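PDB 2AFB: 2-keto-3-deoxygluconate kinase from Thermotoga maritima, which probably phosphorylates 2-keto-3-deoxygluconate at the expense of ATP, as a carbohydrate kinase of the pfkB family within the ribokinase clan. Local coordinates for residues Asp40-Gly45 with Ala77-Lys82; Asn49-Leu54 with Phe83-Asp88; Gly98-Glu103 with Asp286-Gly291; Glu20-Leu25 with Val113-Ala118; Tyr89-Gly94 with Glu128-Glu133. One frame throughout, in Å; residues are numbered along the deposited sequence.

Contact 1: residues Asp40-Gly45 with Ala77-Lys82; sequences DVTYGG and AGHLRK. With NI (nickel (II) ion), chain C.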
# COMPACT_ATOMS: atom_id res chain seq x y z
N ASP A 40 5.11 -9.02 -0.43
CA ASP A 40 5.61 -8.67 -1.74
C ASP A 40 5.89 -9.97 -2.46
O ASP A 40 6.36 -10.91 -1.87
CB ASP A 40 6.88 -7.85 -1.62
CG ASP A 40 6.62 -6.49 -0.96
OD1 ASP A 40 5.54 -5.95 -1.23
OD2 ASP A 40 7.47 -5.95 -0.23
N VAL A 41 5.55 -9.97 -3.74
CA VAL A 41 5.59 -11.13 -4.62
C VAL A 41 6.62 -10.88 -5.70
O VAL A 41 6.66 -9.82 -6.27
CB VAL A 41 4.24 -11.37 -5.33
CG1 VAL A 41 4.38 -12.35 -6.49
CG2 VAL A 41 3.22 -11.90 -4.33
N THR A 42 7.46 -11.87 -5.93
CA THR A 42 8.32 -11.94 -7.09
C THR A 42 8.68 -13.39 -7.36
O THR A 42 8.24 -14.31 -6.66
CB THR A 42 9.57 -11.02 -6.99
OG1 THR A 42 10.13 -10.86 -8.31
CG2 THR A 42 10.64 -11.57 -6.01
N TYR A 43 9.44 -13.63 -8.42
CA TYR A 43 9.78 -14.99 -8.79
C TYR A 43 11.28 -15.04 -9.00
O TYR A 43 11.84 -14.17 -9.66
CB TYR A 43 8.97 -15.44 -10.04
CG TYR A 43 7.49 -15.47 -9.76
CD1 TYR A 43 6.71 -14.34 -9.92
CD2 TYR A 43 6.86 -16.63 -9.31
CE1 TYR A 43 5.37 -14.35 -9.60
CE2 TYR A 43 5.54 -16.66 -9.01
CZ TYR A 43 4.79 -15.52 -9.13
OH TYR A 43 3.45 -15.56 -8.82
N GLY A 44 11.96 -16.03 -8.45
CA GLY A 44 13.38 -16.20 -8.78
C GLY A 44 14.01 -17.50 -8.41
O GLY A 44 13.35 -18.38 -7.89
N GLY A 45 15.31 -17.59 -8.61
CA GLY A 45 16.07 -18.85 -8.40
C GLY A 45 17.42 -18.66 -9.07
O GLY A 45 17.51 -17.95 -10.05
N ALA A 77 6.46 -17.74 -15.34
CA ALA A 77 6.79 -17.72 -16.75
C ALA A 77 6.64 -16.32 -17.35
O ALA A 77 7.43 -15.87 -18.18
CB ALA A 77 5.89 -18.68 -17.49
N GLY A 78 5.60 -15.62 -16.93
CA GLY A 78 5.38 -14.30 -17.46
C GLY A 78 6.40 -13.32 -16.89
O GLY A 78 6.81 -12.43 -17.60
N HIS A 79 6.86 -13.54 -15.66
CA HIS A 79 7.93 -12.73 -15.06
C HIS A 79 9.24 -12.90 -15.78
O HIS A 79 9.94 -11.91 -16.06
CB HIS A 79 8.05 -13.11 -13.58
CG HIS A 79 9.10 -12.38 -12.82
ND1 HIS A 79 8.98 -11.06 -12.44
CD2 HIS A 79 10.27 -12.81 -12.28
CE1 HIS A 79 10.03 -10.69 -11.74
NE2 HIS A 79 10.83 -11.74 -11.62
N LEU A 80 9.55 -14.16 -16.14
CA LEU A 80 10.72 -14.44 -16.95
C LEU A 80 10.64 -13.73 -18.31
O LEU A 80 11.60 -13.10 -18.77
CB LEU A 80 10.87 -15.95 -17.15
CG LEU A 80 11.43 -16.66 -15.93
CD1 LEU A 80 10.99 -18.04 -15.96
CD2 LEU A 80 12.96 -16.53 -15.89
N ARG A 81 9.50 -13.85 -18.97
CA ARG A 81 9.36 -13.19 -20.28
C ARG A 81 9.46 -11.65 -20.21
O ARG A 81 10.01 -11.02 -21.09
CB ARG A 81 8.05 -13.59 -20.97
CG ARG A 81 8.07 -14.97 -21.61
CD ARG A 81 6.82 -15.16 -22.43
NE ARG A 81 5.61 -15.03 -21.61
CZ ARG A 81 4.97 -16.02 -20.98
NH1 ARG A 81 5.39 -17.28 -21.03
NH2 ARG A 81 3.89 -15.74 -20.30
N LYS A 82 8.89 -11.06 -19.17
CA LYS A 82 8.94 -9.64 -19.01
C LYS A 82 10.41 -9.14 -19.06
O LYS A 82 10.71 -8.11 -19.63
CB LYS A 82 8.28 -9.26 -17.66
CG LYS A 82 8.58 -7.85 -17.28
CD LYS A 82 8.07 -7.49 -15.90
CE LYS A 82 8.29 -5.98 -15.64
NZ LYS A 82 7.65 -5.48 -14.39
NI NI C . 7.25 -9.87 -12.20
O HOH W 1 12.79 -11.33 -9.24
O HOH W 2 5.92 -9.94 -14.01
O HOH W 3 6.11 -10.67 -10.33
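Tyr-43 and Thr-42 on strand 38-44 meet a single side chain of helix 71-82, the imidazole of His-79. The apolar part is a packing of Tyr-43 CB against the imidazole carbon CD2 of His-79, 3.7 Å away. The rings cross at an oblique 52°, centroids 6.0 Å apart. Phe-329 stacks on the imidazole from outside the two segments.

The polar part runs through water. Water 1 accepts from His-79 NE2 at 3.1 Å and also pairs with Thr-42 OG1 at 2.9 Å, which ties the helix side chain to the strand. Thr-42 OG1 stands anti to its own backbone nitrogen (chi1 -163°), a position that brings it alongside the CE1-NE2 side of the ring.

The metal part uses the other ring nitrogen. His-79 ND1 binds a nickel ion at 2.1 Å, and waters 2 and 3 are further ligands. With CG of His-79 anti to the backbone N, the ring projects off the helix toward the strand.

Both imidazole nitrogens are therefore engaged. Nickel on ND1 is consistent with a proton on NE2, the nitrogen that donates to water 1, and the two bonds together should hold the ring's rotation.

Contact 2: residues Asn49-Leu54 with Phe83-Asp88; sequences NVAAFL and FGVKTD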
# COMPACT_ATOMS: atom_id res chain seq x y z
N ASN A 49 17.87 -16.42 -12.33
CA ASN A 49 18.42 -15.10 -12.16
C ASN A 49 19.56 -14.84 -13.18
O ASN A 49 19.70 -13.73 -13.74
CB ASN A 49 18.93 -14.91 -10.74
CG ASN A 49 17.85 -15.10 -9.64
OD1 ASN A 49 16.65 -15.07 -9.89
ND2 ASN A 49 18.33 -15.27 -8.41
N VAL A 50 20.33 -15.87 -13.46
CA VAL A 50 21.41 -15.80 -14.46
C VAL A 50 20.82 -15.56 -15.85
O VAL A 50 21.29 -14.70 -16.61
CB VAL A 50 22.28 -17.08 -14.43
CG1 VAL A 50 23.33 -17.06 -15.56
CG2 VAL A 50 22.95 -17.20 -13.09
N ALA A 51 19.79 -16.31 -16.18
CA ALA A 51 19.13 -16.15 -17.46
C ALA A 51 18.59 -14.71 -17.59
O ALA A 51 18.68 -14.08 -18.65
CB ALA A 51 17.96 -17.17 -17.60
N ALA A 52 18.06 -14.18 -16.50
CA ALA A 52 17.45 -12.86 -16.56
C ALA A 52 18.51 -11.81 -16.77
O ALA A 52 18.24 -10.83 -17.46
CB ALA A 52 16.61 -12.55 -15.30
N PHE A 53 19.70 -12.02 -16.18
CA PHE A 53 20.87 -11.13 -16.40
C PHE A 53 21.28 -11.12 -17.87
O PHE A 53 21.33 -10.11 -18.56
CB PHE A 53 22.06 -11.52 -15.48
CG PHE A 53 23.21 -10.60 -15.61
CD1 PHE A 53 24.08 -10.72 -16.68
CD2 PHE A 53 23.37 -9.54 -14.74
CE1 PHE A 53 25.09 -9.82 -16.89
CE2 PHE A 53 24.39 -8.65 -14.94
CZ PHE A 53 25.25 -8.79 -16.02
N LEU A 54 21.51 -12.31 -18.38
CA LEU A 54 21.87 -12.43 -19.80
C LEU A 54 20.80 -11.84 -20.74
O LEU A 54 21.14 -11.23 -21.71
CB LEU A 54 22.22 -13.89 -20.14
CG LEU A 54 23.45 -14.32 -19.33
CD1 LEU A 54 23.53 -15.84 -19.29
CD2 LEU A 54 24.72 -13.70 -19.82
N PHE A 83 11.30 -9.88 -18.41
CA PHE A 83 12.71 -9.55 -18.40
C PHE A 83 13.45 -10.00 -19.65
O PHE A 83 14.65 -9.81 -19.73
CB PHE A 83 13.38 -10.12 -17.17
CG PHE A 83 13.13 -9.34 -15.93
CD1 PHE A 83 11.89 -9.36 -15.32
CD2 PHE A 83 14.16 -8.58 -15.34
CE1 PHE A 83 11.65 -8.63 -14.18
CE2 PHE A 83 13.93 -7.85 -14.17
CZ PHE A 83 12.68 -7.89 -13.58
N GLY A 84 12.76 -10.60 -20.60
CA GLY A 84 13.36 -10.94 -21.89
C GLY A 84 13.80 -12.39 -22.00
O GLY A 84 14.34 -12.77 -23.04
N VAL A 85 13.58 -13.20 -20.95
CA VAL A 85 14.00 -14.58 -20.96
C VAL A 85 13.01 -15.35 -21.82
O VAL A 85 11.83 -15.12 -21.72
CB VAL A 85 14.07 -15.19 -19.54
CG1 VAL A 85 14.40 -16.68 -19.60
CG2 VAL A 85 15.07 -14.47 -18.75
N LYS A 86 13.51 -16.22 -22.68
CA LYS A 86 12.66 -17.06 -23.54
C LYS A 86 12.23 -18.34 -22.79
O LYS A 86 13.03 -18.96 -22.12
CB LYS A 86 13.37 -17.39 -24.86
CG LYS A 86 14.07 -16.16 -25.45
CD LYS A 86 14.24 -16.24 -26.94
CE LYS A 86 14.92 -14.99 -27.51
NZ LYS A 86 14.11 -13.78 -27.29
N THR A 87 10.95 -18.69 -22.88
CA THR A 87 10.35 -19.71 -22.01
C THR A 87 9.97 -20.95 -22.79
O THR A 87 9.24 -21.82 -22.31
CB THR A 87 9.11 -19.16 -21.28
OG1 THR A 87 8.28 -18.46 -22.20
CG2 THR A 87 9.51 -18.18 -20.16
N ASP A 88 10.53 -21.06 -23.98
CA ASP A 88 10.20 -22.12 -24.93
C ASP A 88 10.41 -23.49 -24.35
O ASP A 88 9.71 -24.39 -24.70
CB ASP A 88 11.08 -22.05 -26.20
CG ASP A 88 10.95 -20.71 -26.92
OD1 ASP A 88 10.82 -19.64 -26.27
OD2 ASP A 88 10.99 -20.74 -28.16
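Ala-51 and Ala-52 meet Val-85 and Phe-83 in a small, buried contact with only apolar side chains, where helix 46-56 rests on the loop that leads from helix 71-82 to strand 90-92. The closest backbones are those of Ala-52 and Val-85, with CA atoms 5.8 Å apart, a spacing that the short alanine side chains permit.

Val-85 does most of the touching. Both its methyls, CG1 (anti to the backbone N, chi1 175°) and CG2, reach Ala-51 CB at 4.1 Å, but only CG2 also presses on the helix backbone, 3.6 Å from Ala-52 CA and equally close to Ala-51 O. The methyl of Ala-52 passes Val-85 CG2 at 4.2 Å and, more loosely, Phe-83 CB at 4.5 Å. The ring of Phe-83 goes on to meet Phe-329 edge to face and Phe-34 of a neighbouring subunit.

Between the two touching loop residues, Gly-84 has positive phi (99°) and ends helix 71-82 in a Schellman motif. That turn lets Phe-83 and Val-85 both direct their side chains at the same helix.

With only methyls, a methylene and helix backbone in touch, shape and exclusion of water probably hold the segments together.

Contact 3: residues Gly98-Glu103 with Asp286-Gly291; sequences GIYFLE and DRVGAG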
# COMPACT_ATOMS: atom_id res chain seq x y z
N GLY A 98 7.38 -24.31 -6.23
CA GLY A 98 8.13 -24.11 -5.00
C GLY A 98 8.03 -22.68 -4.55
O GLY A 98 7.81 -21.77 -5.37
N ILE A 99 8.16 -22.49 -3.25
CA ILE A 99 8.03 -21.20 -2.63
C ILE A 99 9.16 -20.97 -1.62
O ILE A 99 9.58 -21.90 -0.93
CB ILE A 99 6.70 -21.08 -1.79
CG1 ILE A 99 5.49 -21.40 -2.65
CG2 ILE A 99 6.65 -19.72 -1.14
CD1 ILE A 99 4.15 -21.42 -1.86
N TYR A 100 9.60 -19.72 -1.49
CA TYR A 100 10.31 -19.33 -0.31
C TYR A 100 9.87 -18.02 0.25
O TYR A 100 9.50 -17.12 -0.50
CB TYR A 100 11.82 -19.37 -0.49
CG TYR A 100 12.52 -18.32 -1.30
CD1 TYR A 100 12.42 -18.27 -2.69
CD2 TYR A 100 13.35 -17.38 -0.67
CE1 TYR A 100 13.15 -17.34 -3.44
CE2 TYR A 100 14.10 -16.45 -1.40
CZ TYR A 100 14.00 -16.43 -2.79
OH TYR A 100 14.71 -15.48 -3.51
N PHE A 101 9.88 -17.97 1.59
CA PHE A 101 9.54 -16.76 2.32
C PHE A 101 10.85 -16.13 2.73
O PHE A 101 11.72 -16.80 3.25
CB PHE A 101 8.73 -17.06 3.55
CG PHE A 101 7.44 -17.76 3.27
CD1 PHE A 101 7.41 -19.09 3.00
CD2 PHE A 101 6.22 -17.06 3.26
CE1 PHE A 101 6.22 -19.75 2.73
CE2 PHE A 101 5.03 -17.73 3.00
CZ PHE A 101 5.04 -19.08 2.70
N LEU A 102 10.98 -14.85 2.52
CA LEU A 102 12.19 -14.15 2.85
C LEU A 102 11.92 -12.95 3.73
O LEU A 102 11.11 -12.07 3.36
CB LEU A 102 12.87 -13.69 1.56
CG LEU A 102 14.03 -12.70 1.79
CD1 LEU A 102 15.21 -13.49 2.29
CD2 LEU A 102 14.37 -11.97 0.45
N GLU A 103 12.59 -12.90 4.88
CA GLU A 103 12.61 -11.74 5.76
C GLU A 103 13.88 -11.05 5.46
O GLU A 103 14.96 -11.61 5.66
CB GLU A 103 12.63 -12.10 7.22
CG GLU A 103 11.35 -12.70 7.77
CD GLU A 103 11.46 -13.06 9.27
OE1 GLU A 103 12.60 -13.28 9.77
OE2 GLU A 103 10.39 -13.15 9.92
N ASP A 286 18.63 -5.22 -1.38
CA ASP A 286 18.26 -6.64 -1.52
C ASP A 286 19.45 -7.41 -2.07
O ASP A 286 19.68 -7.38 -3.28
CB ASP A 286 17.06 -6.80 -2.46
CG ASP A 286 16.33 -8.17 -2.31
OD1 ASP A 286 16.97 -9.21 -1.87
OD2 ASP A 286 15.11 -8.19 -2.64
N ARG A 287 20.17 -8.13 -1.21
CA ARG A 287 21.35 -8.89 -1.66
C ARG A 287 21.01 -10.17 -2.43
O ARG A 287 21.89 -10.77 -3.07
CB ARG A 287 22.26 -9.25 -0.50
CG ARG A 287 22.02 -10.62 0.11
CD ARG A 287 22.93 -10.88 1.31
NE ARG A 287 24.00 -11.88 1.12
CZ ARG A 287 24.60 -12.54 2.13
NH1 ARG A 287 24.25 -12.31 3.39
NH2 ARG A 287 25.57 -13.43 1.91
N VAL A 288 19.77 -10.62 -2.35
CA VAL A 288 19.36 -11.82 -3.09
C VAL A 288 19.68 -11.65 -4.60
O VAL A 288 19.38 -10.61 -5.19
CB VAL A 288 17.87 -12.21 -2.88
CG1 VAL A 288 17.52 -13.47 -3.70
CG2 VAL A 288 17.63 -12.48 -1.39
N GLY A 289 20.28 -12.67 -5.19
CA GLY A 289 20.63 -12.64 -6.64
C GLY A 289 22.00 -12.06 -6.96
O GLY A 289 22.43 -12.08 -8.13
N ALA A 290 22.72 -11.57 -5.96
CA ALA A 290 23.96 -10.82 -6.25
C ALA A 290 25.04 -11.75 -6.84
O ALA A 290 25.66 -11.46 -7.89
CB ALA A 290 24.47 -10.14 -4.99
N GLY A 291 25.20 -12.90 -6.21
CA GLY A 291 26.05 -13.97 -6.76
C GLY A 291 25.62 -14.40 -8.14
O GLY A 291 26.47 -14.75 -8.98
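Asp-286 comes near Leu-102 with its carboxylate, but only loosely, its OD1 standing 4.4 Å from Leu-102 CD2. The main task of that oxygen lies within its own segment: it accepts from the backbone N of Val-288 at 3.2 Å, on the anti side and 28° out of the carboxylate plane, which makes an Asx turn. The other oxygen, OD2, takes the backbone N of Gly-327 and forms a salt bridge with Arg-24.

Past Arg-287, where a type II turn begins, Val-288 carries the contact. Its two methyls divide the strand between them. CG1 meets the hydroxyl of Tyr-100 head-on, with Tyr-100 OH 3.5 Å away; that hydroxyl is hydrogen-bonded to Asp-328. CG2 slides past Leu-102, 3.8 Å from its CD2. Tyr-100 turns its ring to the segment through a first torsion that puts CG between the backbone N and the carbonyl carbon (chi1 74°).

Gly-289 follows with phi 89°, where a CB would collide with the preceding carbonyl oxygen, and serves as N-cap of helix 290-304. Ala-290 closes the turn, its N donating to Arg-287 O at 3.1 Å.

A glycine-rich turn running into a helix, here Gly-289, Ala-290, Gly-291 and the Asp-292 that follows, is the GAGD signature of the pfkB family. In relatives it forms the anion hole and carries the catalytic aspartate; strand 99-103 of the four-stranded lid sheet packs on Val-288, just ahead of it.

Contact 4: residues Glu20-Leu25 with Val113-Ala118; sequences EIMLRL and VVYDRA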
# COMPACT_ATOMS: atom_id res chain seq x y z
N GLU A 20 15.58 -24.42 -10.82
CA GLU A 20 14.25 -24.12 -10.22
C GLU A 20 13.99 -22.65 -10.04
O GLU A 20 14.83 -21.94 -9.50
CB GLU A 20 14.08 -24.81 -8.84
CG GLU A 20 12.77 -24.47 -8.15
CD GLU A 20 12.31 -25.45 -7.05
OE1 GLU A 20 13.16 -26.00 -6.33
OE2 GLU A 20 11.09 -25.62 -6.86
N ILE A 21 12.81 -22.23 -10.45
CA ILE A 21 12.31 -20.93 -10.13
C ILE A 21 11.16 -21.04 -9.13
O ILE A 21 10.30 -21.92 -9.23
CB ILE A 21 11.94 -20.13 -11.40
CG1 ILE A 21 11.68 -18.68 -11.01
CG2 ILE A 21 10.78 -20.78 -12.15
CD1 ILE A 21 11.50 -17.72 -12.13
N MSE A 22 11.21 -20.19 -8.12
CA MSE A 22 10.28 -20.25 -7.03
C MSE A 22 9.53 -18.96 -6.91
O MSE A 22 10.05 -17.90 -7.26
CB MSE A 22 10.99 -20.46 -5.71
CG MSE A 22 11.63 -21.75 -5.64
SE MSE A 22 12.70 -21.94 -4.04
CE MSE A 22 14.31 -20.71 -4.48
N LEU A 23 8.32 -19.07 -6.37
CA LEU A 23 7.62 -17.90 -5.84
C LEU A 23 8.31 -17.36 -4.60
O LEU A 23 8.51 -18.13 -3.65
CB LEU A 23 6.20 -18.29 -5.46
CG LEU A 23 5.40 -17.20 -4.68
CD1 LEU A 23 5.08 -15.96 -5.47
CD2 LEU A 23 4.11 -17.81 -4.16
N ARG A 24 8.65 -16.07 -4.57
CA ARG A 24 9.26 -15.47 -3.40
C ARG A 24 8.27 -14.52 -2.69
O ARG A 24 7.69 -13.63 -3.29
CB ARG A 24 10.50 -14.72 -3.75
CG ARG A 24 11.38 -14.47 -2.53
CD ARG A 24 12.52 -13.52 -2.88
NE ARG A 24 12.17 -12.16 -2.59
CZ ARG A 24 12.97 -11.11 -2.65
NH1 ARG A 24 14.24 -11.19 -3.03
NH2 ARG A 24 12.47 -9.93 -2.30
N LEU A 25 8.13 -14.73 -1.38
CA LEU A 25 7.17 -14.00 -0.58
C LEU A 25 7.95 -13.30 0.50
O LEU A 25 8.57 -13.95 1.32
CB LEU A 25 6.15 -14.94 -0.01
CG LEU A 25 5.20 -15.70 -0.96
CD1 LEU A 25 4.34 -16.58 -0.12
CD2 LEU A 25 4.32 -14.79 -1.84
N VAL A 113 15.34 -17.04 5.64
CA VAL A 113 14.58 -17.73 4.62
C VAL A 113 13.87 -18.90 5.28
O VAL A 113 14.47 -19.66 6.01
CB VAL A 113 15.46 -18.27 3.45
CG1 VAL A 113 14.55 -18.86 2.35
CG2 VAL A 113 16.34 -17.18 2.84
N VAL A 114 12.59 -19.00 5.03
CA VAL A 114 11.85 -20.21 5.26
C VAL A 114 11.53 -20.85 3.89
O VAL A 114 10.74 -20.34 3.14
CB VAL A 114 10.53 -19.89 5.96
CG1 VAL A 114 9.75 -21.14 6.19
CG2 VAL A 114 10.78 -19.15 7.29
N TYR A 115 12.11 -22.00 3.59
CA TYR A 115 11.82 -22.69 2.33
C TYR A 115 10.54 -23.54 2.38
O TYR A 115 10.28 -24.23 3.37
CB TYR A 115 12.99 -23.62 1.92
CG TYR A 115 14.18 -22.83 1.47
CD1 TYR A 115 14.19 -22.19 0.22
CD2 TYR A 115 15.26 -22.62 2.33
CE1 TYR A 115 15.26 -21.43 -0.18
CE2 TYR A 115 16.33 -21.84 1.94
CZ TYR A 115 16.34 -21.26 0.68
OH TYR A 115 17.41 -20.50 0.29
N ASP A 116 9.84 -23.57 1.25
CA ASP A 116 8.67 -24.44 1.04
C ASP A 116 8.67 -24.91 -0.42
O ASP A 116 7.79 -24.56 -1.22
CB ASP A 116 7.45 -23.61 1.36
CG ASP A 116 6.18 -24.43 1.45
OD1 ASP A 116 6.26 -25.68 1.58
OD2 ASP A 116 5.10 -23.80 1.34
N ARG A 117 9.75 -25.61 -0.78
CA ARG A 117 10.05 -25.97 -2.16
C ARG A 117 9.85 -27.46 -2.40
O ARG A 117 9.78 -27.91 -3.53
CB ARG A 117 11.48 -25.50 -2.53
CG ARG A 117 12.62 -26.23 -1.77
CD ARG A 117 14.04 -25.60 -1.96
NE ARG A 117 14.26 -25.24 -3.35
CZ ARG A 117 15.29 -24.51 -3.77
NH1 ARG A 117 16.24 -24.13 -2.90
NH2 ARG A 117 15.38 -24.17 -5.07
N ALA A 118 9.68 -28.23 -1.35
CA ALA A 118 9.57 -29.68 -1.52
C ALA A 118 8.35 -30.07 -2.35
O ALA A 118 7.32 -29.44 -2.30
CB ALA A 118 9.53 -30.35 -0.19
O HOH W 4 16.63 -22.50 -7.04
O HOH W 5 12.36 -28.12 -4.90
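Arg-117 reaches from the end of strand 112-116 to Glu-20 and Met-22, the latter present as selenomethionine. Its CB already lies 4.1 Å from Met-22 SE. CG takes the position between backbone N and carbonyl carbon (chi1 66°), and a bend at chi3 then turns the guanidinium toward Glu-20. There NE donates to Glu-20 OE1 at 3.3 Å. At CZ the face of the guanidinium lies under Met-22 SE, which sits 3.4 Å above its plane and toward the rim. NH2 gives the second bond to the same oxygen, Glu-20 OE1, at 3.1 Å, and also donates to water 4, which in turn donates to Glu-20 O.

The salt bridge is thus side-on and falls on one atom, with both nitrogens coming from the same face of the carboxylate, whose plane is 39° from that of the guanidinium. Water 5 donates to this OE1 and to Arg-117 O, while Ser-120 holds the other carboxylate oxygen. With an alanine here in place of Arg-117, Glu-20 would probably lose the mate of its charge, and one side of Met-22 would be uncovered.

Strand 99-103 runs between strands 22-26 and 112-116 in the four-stranded sheet; its Tyr-100 also packs on Met-22, and Leu-151 touches both Glu-20 and Arg-117.

Contact 5: residues Tyr89-Gly94 with Glu128-Glu133; sequences YIARGG and EDFDWE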
# COMPACT_ATOMS: atom_id res chain seq x y z
N TYR A 89 11.43 -23.65 -23.50
CA TYR A 89 11.78 -24.98 -23.01
C TYR A 89 11.29 -25.23 -21.58
O TYR A 89 11.76 -26.13 -20.88
CB TYR A 89 13.28 -25.20 -23.10
CG TYR A 89 13.87 -24.91 -24.47
CD1 TYR A 89 13.38 -25.52 -25.63
CD2 TYR A 89 14.98 -24.07 -24.59
CE1 TYR A 89 13.97 -25.25 -26.88
CE2 TYR A 89 15.55 -23.80 -25.80
CZ TYR A 89 15.05 -24.39 -26.95
OH TYR A 89 15.66 -24.10 -28.14
N ILE A 90 10.35 -24.43 -21.11
CA ILE A 90 9.76 -24.72 -19.84
C ILE A 90 8.74 -25.84 -20.01
O ILE A 90 7.73 -25.68 -20.70
CB ILE A 90 9.15 -23.50 -19.23
CG1 ILE A 90 10.29 -22.49 -18.95
CG2 ILE A 90 8.36 -23.90 -17.98
CD1 ILE A 90 9.85 -21.28 -18.28
N ALA A 91 9.01 -26.97 -19.37
CA ALA A 91 8.03 -28.07 -19.30
C ALA A 91 6.93 -27.68 -18.35
O ALA A 91 7.18 -26.97 -17.38
CB ALA A 91 8.73 -29.34 -18.86
N ARG A 92 5.70 -28.11 -18.63
CA ARG A 92 4.55 -27.84 -17.76
C ARG A 92 3.90 -29.12 -17.21
O ARG A 92 3.71 -30.12 -17.94
CB ARG A 92 3.51 -26.98 -18.50
CG ARG A 92 4.05 -25.72 -19.17
CD ARG A 92 4.74 -24.73 -18.19
NE ARG A 92 3.82 -24.26 -17.18
CZ ARG A 92 3.10 -23.14 -17.23
NH1 ARG A 92 3.22 -22.28 -18.23
NH2 ARG A 92 2.25 -22.86 -16.24
N GLY A 93 3.59 -29.12 -15.93
CA GLY A 93 3.09 -30.32 -15.31
C GLY A 93 3.41 -30.32 -13.84
O GLY A 93 3.98 -29.37 -13.33
N GLY A 94 3.05 -31.39 -13.16
CA GLY A 94 3.22 -31.49 -11.71
C GLY A 94 2.18 -30.71 -10.93
O GLY A 94 1.29 -30.09 -11.51
N GLU A 128 12.50 -37.54 -19.21
CA GLU A 128 11.81 -37.39 -20.50
C GLU A 128 11.16 -36.04 -20.66
O GLU A 128 10.70 -35.68 -21.76
CB GLU A 128 10.74 -38.49 -20.67
N ASP A 129 11.12 -35.26 -19.59
CA ASP A 129 10.52 -33.92 -19.63
C ASP A 129 11.29 -32.94 -20.49
O ASP A 129 10.72 -31.93 -20.86
CB ASP A 129 10.32 -33.36 -18.21
CG ASP A 129 9.23 -34.13 -17.42
OD1 ASP A 129 8.40 -34.78 -18.05
OD2 ASP A 129 9.20 -34.10 -16.17
N PHE A 130 12.54 -33.28 -20.82
CA PHE A 130 13.51 -32.38 -21.47
C PHE A 130 14.25 -33.03 -22.64
O PHE A 130 14.84 -34.09 -22.48
CB PHE A 130 14.57 -31.90 -20.46
CG PHE A 130 13.98 -31.33 -19.23
CD1 PHE A 130 13.37 -30.06 -19.27
CD2 PHE A 130 14.00 -32.03 -18.04
CE1 PHE A 130 12.79 -29.50 -18.12
CE2 PHE A 130 13.41 -31.50 -16.88
CZ PHE A 130 12.79 -30.22 -16.93
N ASP A 131 14.23 -32.33 -23.78
CA ASP A 131 14.83 -32.77 -25.02
C ASP A 131 16.09 -31.97 -25.20
O ASP A 131 16.06 -30.86 -25.74
CB ASP A 131 13.86 -32.52 -26.18
CG ASP A 131 14.33 -33.14 -27.48
OD1 ASP A 131 15.51 -33.56 -27.56
OD2 ASP A 131 13.50 -33.21 -28.42
N TRP A 132 17.20 -32.53 -24.72
CA TRP A 132 18.42 -31.76 -24.58
C TRP A 132 19.05 -31.47 -25.91
O TRP A 132 19.65 -30.42 -26.09
CB TRP A 132 19.41 -32.44 -23.63
CG TRP A 132 18.92 -32.34 -22.21
CD1 TRP A 132 18.45 -33.36 -21.42
CD2 TRP A 132 18.81 -31.15 -21.42
NE1 TRP A 132 18.07 -32.87 -20.19
CE2 TRP A 132 18.27 -31.52 -20.18
CE3 TRP A 132 19.12 -29.80 -21.65
CZ2 TRP A 132 18.07 -30.59 -19.15
CZ3 TRP A 132 18.90 -28.89 -20.65
CH2 TRP A 132 18.39 -29.29 -19.41
N GLU A 133 18.85 -32.38 -26.86
CA GLU A 133 19.27 -32.17 -28.23
C GLU A 133 18.60 -30.98 -28.87
O GLU A 133 19.19 -30.34 -29.70
CB GLU A 133 18.98 -33.43 -29.08
CG GLU A 133 19.82 -34.65 -28.72
CD GLU A 133 21.29 -34.49 -29.13
OE1 GLU A 133 21.60 -33.55 -29.90
OE2 GLU A 133 22.13 -35.32 -28.68
O HOH W 6 11.63 -28.69 -21.75
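Ala-91 lies opposite Asp-129, their CA atoms 6.4 Å apart, where short strand 90-92 passes the 3-10 turn that ends at Asp-129. The strand's backbone bonds go to strand 60-67, and a water also spans the two backbones: water 6 donates to Tyr-89 O at 2.7 Å and, weakly, to Asp-129 O at 3.5 Å. Beyond the turn, Asp-131 takes the N-cap position of helix 132-135.

The methyl of Ala-91 points at the turn and touches the backbone oxygen of Asp-129 (Ala-91 CB to Asp-129 O 3.8 Å) as well as the ring of Phe-130, whose CE1 lies 4.1 Å from Ala-91 CB. Phe-130 CG stands anti to the carbonyl carbon (chi1 -52°), which swings the ring back toward the strand; its edge comes loosely near Tyr-89 O, CE1 4.5 Å from that oxygen. The ring continues inward to Phe-18, edge to face, and to Ile-158 of helix 155-169. Asp-129 turns its carboxylate elsewhere, to Lys-66 and the backbone N of Lys-126.

Strand 90-92 is outermost at one end of the nine-stranded sheet, and the arrangement is the margin of a ribokinase-type alpha/beta fold: an edge strand bordered by the approach to a helix.

Overall arrangement
Contacts 1, 3 and 4 gather round the four-stranded sheet; the centres of 3 and 4 lie about 9 Å apart, each about 12 Å from that of contact 1. All three touch the second subunit, into which strand 38-44 continues the sheet. Contact 2 adjoins contact 1, centres about 10 Å apart, because helix 71-82 runs straight into the loop 83-88. Contact 5 sits at an edge of the nine-stranded sheet, its centre about 25 Å from that of contact 3. Along the chain, contacts 1 and 2 alternate, both falling between residues 20-25 and 113-118 of contact 4. Contact 3 ties the lid sheet to the segment leading into the GAGD helix, consistent with a lid bordering the active site in this family.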